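Local coordinates for intracellular protein transport protein USO1 (Saccharomyces cerevisiae S288c, PDB 6LSU) that is required for protein transport from the endoplasmic reticulum to the Golgi complex, as a dimeric tether with globular heads and a coiled-coil tail, at residues 150-153 against 154-157. Numbering follows the deposited sequence.
Sequences LLVE and FWEI
Leu150 lies over the ring of Phe154 one helical turn further on, near the C-terminal end of helix 145-154 in the second armadillo (ARM) repeat of the globular head. Leu150 CG sits 4.3 Å from the Phe154 ring centroid and 28° off the ring normal, which meets the criterion for a CH-pi contact. Turned away from the backbone N and beside the carbonyl carbon (chi1 174°), the Leu150 branch extends to the far end of the ring, where CD2 comes within 3.9 Å of Phe154 CZ. Leu151 meets the same ring obliquely through CD2, and Tyr75 and Val81 add further contacts to Phe154, which is buried.

The backbone bonding shifts from an i to i+4 to an i to i+3 span. Phe154 N donates to Leu150 O over 2.9 Å, an alpha-helical pairing. The next two donors reach back only three residues: Trp155 N to Val152 O at 3.1 Å and Glu156 N to Glu153 O at 3.0 Å. This three-residue spacing is that of a 3-10 turn, and the chain then runs through a loop to helix 160-174. The Trp155 indole lies against Val152, whose CG1 is 4.0 Å from Trp155 CE3, while Ile167 and Leu170 of helix 160-174 and Met195 and Leu198 of helix 191-198 touch the Trp155 side chain.

The solvent side is looser. Glu153 and Glu156 are exposed, and their like-charged carboxylates make no contact, with Glu153 OE1 4.7 Å from Glu156 OE2.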
loop_
_atom_site.group_PDB
_atom_site.type_symbol
_atom_site.label_atom_id
_atom_site.label_comp_id
_atom_site.label_asym_id
_atom_site.label_seq_id
_atom_site.Cartn_x
_atom_site.Cartn_y
_atom_site.Cartn_z
ATOM N N LEU A 150 10.172 38.091 -10.486
ATOM C CA LEU A 150 10.658 39.083 -9.478
ATOM C C LEU A 150 10.806 38.365 -8.131
ATOM O O LEU A 150 11.930 38.393 -7.536
ATOM C CB LEU A 150 9.676 40.254 -9.347
ATOM C CG LEU A 150 10.003 41.264 -8.247
ATOM C CD1 LEU A 150 11.279 42.001 -8.564
ATOM C CD2 LEU A 150 8.880 42.252 -8.045
ATOM N N LEU A 151 9.725 37.702 -7.685
ATOM C CA LEU A 151 9.700 36.893 -6.436
ATOM C C LEU A 151 10.902 35.945 -6.439
ATOM O O LEU A 151 11.665 35.851 -5.416
ATOM C CB LEU A 151 8.398 36.098 -6.351
ATOM C CG LEU A 151 7.154 36.921 -6.068
ATOM C CD1 LEU A 151 5.934 36.034 -6.082
ATOM C CD2 LEU A 151 7.264 37.678 -4.764
ATOM N N VAL A 152 11.109 35.272 -7.558
ATOM C CA VAL A 152 12.267 34.341 -7.609
ATOM C C VAL A 152 13.560 35.134 -7.360
ATOM O O VAL A 152 14.393 34.683 -6.575
ATOM C CB VAL A 152 12.286 33.579 -8.923
ATOM C CG1 VAL A 152 13.590 32.809 -9.055
ATOM C CG2 VAL A 152 11.065 32.678 -9.007
ATOM N N GLU A 153 13.672 36.341 -7.925
ATOM C CA GLU A 153 14.913 37.161 -7.832
ATOM C C GLU A 153 15.099 37.624 -6.387
ATOM O O GLU A 153 16.265 37.717 -5.995
ATOM C CB GLU A 153 14.909 38.303 -8.852
ATOM C CG GLU A 153 16.220 38.411 -9.627
ATOM C CD GLU A 153 16.528 37.233 -10.552
ATOM O OE1 GLU A 153 17.637 36.632 -10.416
ATOM O OE2 GLU A 153 15.665 36.919 -11.410
ATOM N N PHE A 154 14.013 37.795 -5.612
ATOM C CA PHE A 154 14.040 38.110 -4.154
ATOM C C PHE A 154 14.840 37.088 -3.313
ATOM O O PHE A 154 15.270 37.432 -2.185
ATOM C CB PHE A 154 12.622 38.202 -3.576
ATOM C CG PHE A 154 11.866 39.462 -3.917
ATOM C CD1 PHE A 154 12.527 40.600 -4.372
ATOM C CD2 PHE A 154 10.500 39.541 -3.703
ATOM C CE1 PHE A 154 11.819 41.752 -4.676
ATOM C CE2 PHE A 154 9.802 40.710 -3.977
ATOM C CZ PHE A 154 10.462 41.812 -4.478
ATOM N N TRP A 155 15.024 35.849 -3.775
ATOM C CA TRP A 155 15.828 34.849 -3.027
ATOM C C TRP A 155 17.309 35.250 -2.995
ATOM O O TRP A 155 18.057 34.666 -2.208
ATOM C CB TRP A 155 15.625 33.427 -3.574
ATOM C CG TRP A 155 14.270 32.866 -3.255
ATOM C CD1 TRP A 155 13.493 33.166 -2.158
ATOM C CD2 TRP A 155 13.494 31.971 -4.070
ATOM N NE1 TRP A 155 12.306 32.475 -2.227
ATOM C CE2 TRP A 155 12.291 31.712 -3.375
ATOM C CE3 TRP A 155 13.706 31.332 -5.287
ATOM C CZ2 TRP A 155 11.305 30.856 -3.871
ATOM C CZ3 TRP A 155 12.747 30.456 -5.767
ATOM C CH2 TRP A 155 11.549 30.236 -5.078
ATOM N N GLU A 156 17.735 36.207 -3.820
ATOM C CA GLU A 156 19.128 36.732 -3.795
ATOM C C GLU A 156 19.232 37.811 -2.701
ATOM O O GLU A 156 20.304 37.993 -2.157
ATOM C CB GLU A 156 19.544 37.269 -5.172
ATOM C CG GLU A 156 19.217 36.366 -6.349
ATOM C CD GLU A 156 19.702 34.927 -6.207
ATOM O OE1 GLU A 156 20.732 34.713 -5.500
ATOM O OE2 GLU A 156 19.044 33.988 -6.795
ATOM N N ILE A 157 18.157 38.498 -2.347
ATOM C CA ILE A 157 18.184 39.487 -1.226
ATOM C C ILE A 157 18.732 38.780 0.008
ATOM O O ILE A 157 18.398 37.622 0.234
ATOM C CB ILE A 157 16.805 40.115 -0.945
ATOM C CG1 ILE A 157 16.282 40.879 -2.161
ATOM C CG2 ILE A 157 16.870 41.003 0.290
ATOM C CD1 ILE A 157 14.960 41.619 -1.924
#